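Local coordinates for protein histone acetyltransferase, ELP3 family (Methanocaldococcus infernus, PDB 6IA8) that forms 5-carboxymethyluridine at wobble position 34 of tRNA from acetyl-CoA and S-adenosylmethionine, as a tRNA uridine(34) acetyltransferase, at residues I385-R396 with L409-I420. Numbering follows the deposited sequence.
Sequences ILPDPEHIKLVR and LSFEDVKNDILI
Asp413 and Asp388 tie the loop that leads into strand 392-396 to the neighbouring turn. With chi1 at 171°, CG of Asp413 points away from its own N and the carboxylate reaches Asp388, whose N donates a nearly straight hydrogen bond to Asp413 OD2 (2.7 Å) from above the carboxylate plane. That N-H and the ND2 of Asn416, 2.8 Å from OD2, approach from opposite faces of the carboxylate, Asn416 on the syn side. OD1 turns back to the N of Asn416 in an Asx motif, so the same side chain also braces its own turn, where Asp417 and Ile418 form a G1 bulge against Asp413. Asp388 makes an Asx turn of its own, OD1 accepting from the N of Glu390. Beside it, the aliphatic chain of Lys415 lies over one face of the His391 ring, with CB 3.6 Å above the ring plane. Strands 392-396 and 409-413 belong to the first beta hairpin of the GNAT domain and run antiparallel, Lys393 pairing with Glu412 and Val395 with Ser410 through mutual backbone hydrogen bonds; strand 392-401 is an outermost strand of the mixed sheet. On the face bearing Ile392, Leu394 and Arg396, Leu394 CG sits 4.0 Å from the centroid of the Phe411 ring in a CH-pi contact; the ring also meets Tyr469, a probable acetyl-CoA-binding residue. Ile392 CD1 packs 3.6 Å from Ile420 CD1, a methyl that also touches Pro387 CB. Further along, Leu409 CD2 lies against the extended aliphatic part of Arg396, whose guanidinium pairs with Asp398 and Glu484. On the other face, Val395 CG2 meets Val414 CG1 at 3.9 Å.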
ATOM      1  N   ILE A 385       4.511 -16.533  19.109  1.00 27.98           N
ATOM      2  CA  ILE A 385       3.665 -17.677  18.794  1.00 30.38           C
ATOM      3  C   ILE A 385       3.436 -17.763  17.291  1.00 32.75           C
ATOM      4  O   ILE A 385       3.581 -16.800  16.550  1.00 30.13           O
ATOM      5  CB  ILE A 385       2.319 -17.603  19.536  1.00 28.62           C
ATOM      6  CG1 ILE A 385       1.538 -16.357  19.087  1.00 29.68           C
ATOM      7  CG2 ILE A 385       2.521 -17.587  21.061  1.00 34.71           C
ATOM      8  CD1 ILE A 385       0.091 -16.290  19.651  1.00 32.60           C
ATOM      9  N   LEU A 386       3.021 -18.930  16.849  1.00 28.57           N
ATOM     10  CA  LEU A 386       2.838 -19.236  15.443  1.00 27.59           C
ATOM     11  C   LEU A 386       1.436 -19.782  15.245  1.00 30.23           C
ATOM     12  O   LEU A 386       0.803 -20.260  16.193  1.00 28.27           O
ATOM     13  CB  LEU A 386       3.858 -20.276  14.949  1.00 34.13           C
ATOM     14  CG  LEU A 386       5.320 -19.821  14.926  1.00 33.54           C
ATOM     15  CD1 LEU A 386       6.237 -21.024  14.815  1.00 37.18           C
ATOM     16  CD2 LEU A 386       5.589 -18.861  13.796  1.00 36.18           C
ATOM     17  N   PRO A 387       0.953 -19.800  14.014  1.00 31.32           N
ATOM     18  CA  PRO A 387      -0.408 -20.295  13.762  1.00 30.44           C
ATOM     19  C   PRO A 387      -0.611 -21.726  14.235  1.00 35.26           C
ATOM     20  O   PRO A 387       0.265 -22.576  14.107  1.00 34.30           O
ATOM     21  CB  PRO A 387      -0.538 -20.211  12.245  1.00 29.49           C
ATOM     22  CG  PRO A 387       0.381 -19.086  11.850  1.00 32.09           C
ATOM     23  CD  PRO A 387       1.579 -19.202  12.823  1.00 28.17           C
ATOM     24  N   ASP A 388      -1.778 -21.976  14.799  1.00 32.02           N
ATOM     25  CA  ASP A 388      -2.178 -23.302  15.255  1.00 31.56           C
ATOM     26  C   ASP A 388      -2.931 -23.978  14.114  1.00 40.32           C
ATOM     27  O   ASP A 388      -4.074 -23.598  13.837  1.00 37.26           O
ATOM     28  CB  ASP A 388      -3.068 -23.182  16.486  1.00 30.90           C
ATOM     29  CG  ASP A 388      -3.554 -24.530  17.014  1.00 45.10           C
ATOM     30  OD1 ASP A 388      -3.407 -25.562  16.315  1.00 45.12           O
ATOM     31  OD2 ASP A 388      -4.087 -24.520  18.138  1.00 44.71           O
ATOM     32  N   PRO A 389      -2.353 -24.960  13.430  1.00 42.31           N
ATOM     33  CA  PRO A 389      -3.023 -25.521  12.238  1.00 51.66           C
ATOM     34  C   PRO A 389      -4.392 -26.140  12.512  1.00 47.46           C
ATOM     35  O   PRO A 389      -5.229 -26.184  11.600  1.00 47.11           O
ATOM     36  CB  PRO A 389      -2.028 -26.578  11.741  1.00 54.23           C
ATOM     37  CG  PRO A 389      -1.228 -26.939  12.944  1.00 55.44           C
ATOM     38  CD  PRO A 389      -1.133 -25.692  13.789  1.00 49.24           C
ATOM     39  N   GLU A 390      -4.671 -26.575  13.740  1.00 45.75           N
ATOM     40  CA  GLU A 390      -6.009 -27.066  14.048  1.00 50.82           C
ATOM     41  C   GLU A 390      -7.081 -25.997  13.880  1.00 50.61           C
ATOM     42  O   GLU A 390      -8.269 -26.334  13.854  1.00 46.91           O
ATOM     43  CB  GLU A 390      -6.070 -27.608  15.478  1.00 46.37           C
ATOM     44  CG  GLU A 390      -5.331 -28.924  15.683  1.00 51.70           C
ATOM     45  CD  GLU A 390      -5.560 -29.501  17.068  1.00 83.48           C
ATOM     46  OE1 GLU A 390      -6.587 -29.164  17.699  1.00 89.80           O
ATOM     47  OE2 GLU A 390      -4.710 -30.282  17.533  1.00102.98           O
ATOM     48  N   HIS A 391      -6.702 -24.724  13.772  1.00 37.45           N
ATOM     49  CA  HIS A 391      -7.686 -23.652  13.761  1.00 37.86           C
ATOM     50  C   HIS A 391      -7.494 -22.717  12.581  1.00 37.60           C
ATOM     51  O   HIS A 391      -7.980 -21.600  12.621  1.00 35.90           O
ATOM     52  CB  HIS A 391      -7.646 -22.861  15.072  1.00 59.17           C
ATOM     53  CG  HIS A 391      -7.975 -23.689  16.277  1.00 68.25           C
ATOM     54  ND1 HIS A 391      -9.267 -24.040  16.605  1.00 49.61           N
ATOM     55  CD2 HIS A 391      -7.182 -24.230  17.234  1.00 60.94           C
ATOM     56  CE1 HIS A 391      -9.256 -24.764  17.712  1.00 47.96           C
ATOM     57  NE2 HIS A 391      -8.003 -24.897  18.112  1.00 53.43           N
ATOM     58  N   ILE A 392      -6.812 -23.146  11.536  1.00 33.38           N
ATOM     59  CA  ILE A 392      -6.648 -22.318  10.351  1.00 32.17           C
ATOM     60  C   ILE A 392      -7.870 -22.532   9.467  1.00 37.78           C
ATOM     61  O   ILE A 392      -8.212 -23.663   9.106  1.00 35.90           O
ATOM     62  CB  ILE A 392      -5.356 -22.674   9.599  1.00 38.96           C
ATOM     63  CG1 ILE A 392      -4.134 -22.343  10.446  1.00 36.41           C
ATOM     64  CG2 ILE A 392      -5.273 -21.929   8.262  1.00 44.00           C
ATOM     65  CD1 ILE A 392      -2.817 -22.770   9.835  1.00 38.23           C
ATOM     66  N   LYS A 393      -8.526 -21.453   9.108  1.00 33.42           N
ATOM     67  CA  LYS A 393      -9.731 -21.511   8.297  1.00 39.12           C
ATOM     68  C   LYS A 393      -9.643 -20.487   7.182  1.00 39.59           C
ATOM     69  O   LYS A 393      -8.918 -19.498   7.300  1.00 31.51           O
ATOM     70  CB  LYS A 393     -10.979 -21.206   9.124  1.00 39.18           C
ATOM     71  CG  LYS A 393     -11.215 -22.179  10.266  1.00 61.67           C
ATOM     72  CD  LYS A 393     -12.620 -22.038  10.835  1.00 71.22           C
ATOM     73  CE  LYS A 393     -12.791 -22.885  12.102  1.00122.38           C
ATOM     74  NZ  LYS A 393     -12.223 -24.260  11.965  1.00120.04           N
ATOM     75  N   LEU A 394     -10.397 -20.731   6.103  1.00 32.43           N
ATOM     76  CA  LEU A 394     -10.605 -19.734   5.054  1.00 39.87           C
ATOM     77  C   LEU A 394     -11.759 -18.840   5.480  1.00 46.31           C
ATOM     78  O   LEU A 394     -12.856 -19.334   5.702  1.00 42.00           O
ATOM     79  CB  LEU A 394     -10.921 -20.396   3.713  1.00 41.53           C
ATOM     80  CG  LEU A 394     -10.491 -19.603   2.465  1.00 50.75           C
ATOM     81  CD1 LEU A 394     -10.685 -20.453   1.200  1.00 63.07           C
ATOM     82  CD2 LEU A 394     -11.226 -18.304   2.341  1.00 46.76           C
ATOM     83  N   VAL A 395     -11.510 -17.551   5.643  1.00 33.31           N
ATOM     84  CA  VAL A 395     -12.483 -16.599   6.182  1.00 29.85           C
ATOM     85  C   VAL A 395     -12.841 -15.602   5.090  1.00 31.42           C
ATOM     86  O   VAL A 395     -12.040 -15.321   4.201  1.00 32.30           O
ATOM     87  CB  VAL A 395     -11.918 -15.855   7.416  1.00 35.82           C
ATOM     88  CG1 VAL A 395     -12.902 -14.811   7.913  1.00 37.98           C
ATOM     89  CG2 VAL A 395     -11.582 -16.854   8.534  1.00 43.47           C
ATOM     90  N   ARG A 396     -14.060 -15.085   5.136  1.00 30.33           N
ATOM     91  CA  ARG A 396     -14.505 -14.129   4.133  1.00 31.15           C
ATOM     92  C   ARG A 396     -15.184 -12.957   4.810  1.00 34.57           C
ATOM     93  O   ARG A 396     -15.979 -13.152   5.722  1.00 31.06           O
ATOM     94  CB  ARG A 396     -15.491 -14.765   3.137  1.00 32.44           C
ATOM     95  CG  ARG A 396     -16.148 -13.770   2.195  1.00 33.69           C
ATOM     96  CD  ARG A 396     -16.998 -14.506   1.172  1.00 36.62           C
ATOM     97  NE  ARG A 396     -17.839 -13.587   0.395  1.00 34.79           N
ATOM     98  CZ  ARG A 396     -18.715 -13.978  -0.518  1.00 42.50           C
ATOM     99  NH1 ARG A 396     -18.847 -15.270  -0.772  1.00 33.37           N
ATOM    100  NH2 ARG A 396     -19.445 -13.082  -1.168  1.00 34.60           N
ATOM    101  N   LEU A 409     -10.877 -12.165   1.269  1.00 28.27           N
ATOM    102  CA  LEU A 409     -10.689 -13.572   1.601  1.00 25.78           C
ATOM    103  C   LEU A 409      -9.373 -13.739   2.336  1.00 30.81           C
ATOM    104  O   LEU A 409      -8.370 -13.155   1.935  1.00 27.13           O
ATOM    105  CB  LEU A 409     -10.656 -14.430   0.334  1.00 27.55           C
ATOM    106  CG  LEU A 409     -11.901 -14.442  -0.553  1.00 32.43           C
ATOM    107  CD1 LEU A 409     -11.590 -15.273  -1.819  1.00 33.54           C
ATOM    108  CD2 LEU A 409     -13.128 -15.032   0.188  1.00 37.68           C
ATOM    109  N   SER A 410      -9.345 -14.575   3.369  1.00 27.41           N
ATOM    110  CA  SER A 410      -8.102 -14.743   4.109  1.00 26.56           C
ATOM    111  C   SER A 410      -8.009 -16.149   4.683  1.00 28.27           C
ATOM    112  O   SER A 410      -9.017 -16.823   4.896  1.00 33.58           O
ATOM    113  CB  SER A 410      -7.980 -13.688   5.221  1.00 29.54           C
ATOM    114  OG  SER A 410      -9.053 -13.832   6.130  1.00 31.43           O
ATOM    115  N   PHE A 411      -6.777 -16.602   4.871  1.00 27.72           N
ATOM    116  CA  PHE A 411      -6.492 -17.761   5.706  1.00 28.34           C
ATOM    117  C   PHE A 411      -6.005 -17.221   7.039  1.00 31.81           C
ATOM    118  O   PHE A 411      -5.107 -16.373   7.076  1.00 29.66           O
ATOM    119  CB  PHE A 411      -5.451 -18.687   5.073  1.00 28.34           C
ATOM    120  CG  PHE A 411      -6.057 -19.665   4.127  1.00 30.99           C
ATOM    121  CD1 PHE A 411      -6.758 -20.780   4.618  1.00 36.44           C
ATOM    122  CD2 PHE A 411      -5.989 -19.467   2.767  1.00 27.18           C
ATOM    123  CE1 PHE A 411      -7.367 -21.682   3.742  1.00 38.92           C
ATOM    124  CE2 PHE A 411      -6.594 -20.377   1.885  1.00 33.27           C
ATOM    125  CZ  PHE A 411      -7.290 -21.467   2.366  1.00 34.99           C
ATOM    126  N   GLU A 412      -6.566 -17.735   8.128  1.00 31.33           N
ATOM    127  CA  GLU A 412      -6.351 -17.156   9.443  1.00 34.53           C
ATOM    128  C   GLU A 412      -6.492 -18.247  10.483  1.00 32.78           C
ATOM    129  O   GLU A 412      -7.385 -19.082  10.363  1.00 30.28           O
ATOM    130  CB  GLU A 412      -7.381 -16.051   9.704  1.00 38.71           C
ATOM    131  CG  GLU A 412      -7.342 -15.438  11.082  1.00 99.60           C
ATOM    132  CD  GLU A 412      -8.490 -14.466  11.323  1.00102.31           C
ATOM    133  OE1 GLU A 412      -8.990 -13.876  10.337  1.00 78.11           O
ATOM    134  OE2 GLU A 412      -8.897 -14.305  12.497  1.00 88.09           O
ATOM    135  N   ASP A 413      -5.594 -18.244  11.471  1.00 29.18           N
ATOM    136  CA  ASP A 413      -5.760 -18.986  12.719  1.00 29.95           C
ATOM    137  C   ASP A 413      -6.809 -18.217  13.509  1.00 36.68           C
ATOM    138  O   ASP A 413      -6.526 -17.153  14.064  1.00 34.42           O
ATOM    139  CB  ASP A 413      -4.422 -19.077  13.452  1.00 35.78           C
ATOM    140  CG  ASP A 413      -4.542 -19.631  14.855  1.00 33.06           C
ATOM    141  OD1 ASP A 413      -5.685 -19.766  15.369  1.00 36.53           O
ATOM    142  OD2 ASP A 413      -3.486 -19.951  15.453  1.00 37.58           O
ATOM    143  N   VAL A 414      -8.039 -18.742  13.559  1.00 35.86           N
ATOM    144  CA  VAL A 414      -9.135 -17.976  14.142  1.00 36.16           C
ATOM    145  C   VAL A 414      -9.189 -18.123  15.647  1.00 42.23           C
ATOM    146  O   VAL A 414      -9.955 -17.401  16.293  1.00 40.38           O
ATOM    147  CB  VAL A 414     -10.503 -18.384  13.565  1.00 41.31           C
ATOM    148  CG1 VAL A 414     -10.532 -18.200  12.068  1.00 39.40           C
ATOM    149  CG2 VAL A 414     -10.821 -19.838  13.943  1.00 36.80           C
ATOM    150  N   LYS A 415      -8.418 -19.054  16.220  1.00 31.56           N
ATOM    151  CA  LYS A 415      -8.274 -19.106  17.669  1.00 34.89           C
ATOM    152  C   LYS A 415      -7.356 -17.998  18.169  1.00 40.67           C
ATOM    153  O   LYS A 415      -7.682 -17.290  19.129  1.00 39.89           O
ATOM    154  CB  LYS A 415      -7.739 -20.478  18.094  1.00 36.70           C
ATOM    155  CG  LYS A 415      -7.403 -20.608  19.571  1.00 35.37           C
ATOM    156  CD  LYS A 415      -6.995 -22.041  19.914  1.00 39.00           C
ATOM    157  CE  LYS A 415      -6.605 -22.213  21.410  1.00 55.80           C
ATOM    158  NZ  LYS A 415      -5.486 -21.327  21.830  1.00 77.04           N
ATOM    159  N   ASN A 416      -6.182 -17.860  17.565  1.00 39.19           N
ATOM    160  CA  ASN A 416      -5.194 -16.879  18.011  1.00 33.48           C
ATOM    161  C   ASN A 416      -5.219 -15.597  17.212  1.00 34.97           C
ATOM    162  O   ASN A 416      -4.435 -14.691  17.503  1.00 35.16           O
ATOM    163  CB  ASN A 416      -3.792 -17.492  17.951  1.00 33.64           C
ATOM    164  CG  ASN A 416      -3.693 -18.742  18.824  1.00 41.04           C
ATOM    165  OD1 ASN A 416      -3.844 -18.659  20.046  1.00 42.94           O
ATOM    166  ND2 ASN A 416      -3.459 -19.891  18.212  1.00 35.31           N
ATOM    167  N   ASP A 417      -6.066 -15.527  16.193  1.00 30.89           N
ATOM    168  CA  ASP A 417      -6.222 -14.351  15.329  1.00 35.12           C
ATOM    169  C   ASP A 417      -4.914 -13.987  14.634  1.00 39.93           C
ATOM    170  O   ASP A 417      -4.413 -12.880  14.776  1.00 37.68           O
ATOM    171  CB  ASP A 417      -6.744 -13.154  16.124  1.00 50.74           C
ATOM    172  CG  ASP A 417      -8.096 -13.422  16.754  1.00 97.82           C
ATOM    173  OD1 ASP A 417      -8.898 -14.163  16.151  1.00 98.93           O
ATOM    174  OD2 ASP A 417      -8.359 -12.895  17.852  1.00133.52           O
ATOM    175  N   ILE A 418      -4.385 -14.933  13.859  1.00 32.10           N
ATOM    176  CA  ILE A 418      -3.132 -14.757  13.124  1.00 29.34           C
ATOM    177  C   ILE A 418      -3.412 -14.918  11.635  1.00 33.81           C
ATOM    178  O   ILE A 418      -3.975 -15.933  11.214  1.00 32.19           O
ATOM    179  CB  ILE A 418      -2.052 -15.755  13.574  1.00 30.33           C
ATOM    180  CG1 ILE A 418      -1.826 -15.677  15.080  1.00 27.86           C
ATOM    181  CG2 ILE A 418      -0.750 -15.475  12.783  1.00 37.27           C
ATOM    182  CD1 ILE A 418      -0.764 -16.606  15.623  1.00 29.35           C
ATOM    183  N   LEU A 419      -3.027 -13.917  10.846  1.00 29.39           N
ATOM    184  CA  LEU A 419      -3.360 -13.835   9.430  1.00 31.25           C
ATOM    185  C   LEU A 419      -2.196 -14.396   8.631  1.00 32.06           C
ATOM    186  O   LEU A 419      -1.055 -13.948   8.800  1.00 30.51           O
ATOM    187  CB  LEU A 419      -3.635 -12.381   9.038  1.00 30.82           C
ATOM    188  CG  LEU A 419      -3.869 -12.086   7.559  1.00 36.17           C
ATOM    189  CD1 LEU A 419      -5.139 -12.684   7.067  1.00 31.39           C
ATOM    190  CD2 LEU A 419      -3.839 -10.557   7.342  1.00 31.68           C
ATOM    191  N   ILE A 420      -2.495 -15.353   7.752  1.00 28.06           N
ATOM    192  CA  ILE A 420      -1.489 -16.077   6.989  1.00 26.16           C
ATOM    193  C   ILE A 420      -1.413 -15.598   5.546  1.00 30.58           C
ATOM    194  O   ILE A 420      -0.332 -15.603   4.945  1.00 30.50           O
ATOM    195  CB  ILE A 420      -1.782 -17.594   7.052  1.00 31.32           C
ATOM    196  CG1 ILE A 420      -1.549 -18.090   8.493  1.00 37.78           C
ATOM    197  CG2 ILE A 420      -0.929 -18.327   6.077  1.00 38.18           C
ATOM    198  CD1 ILE A 420      -2.265 -19.397   8.806  1.00 49.54           C
TER
HETATM  199  O   HOH W   1     -11.482 -12.565   5.475  1.00 29.86           O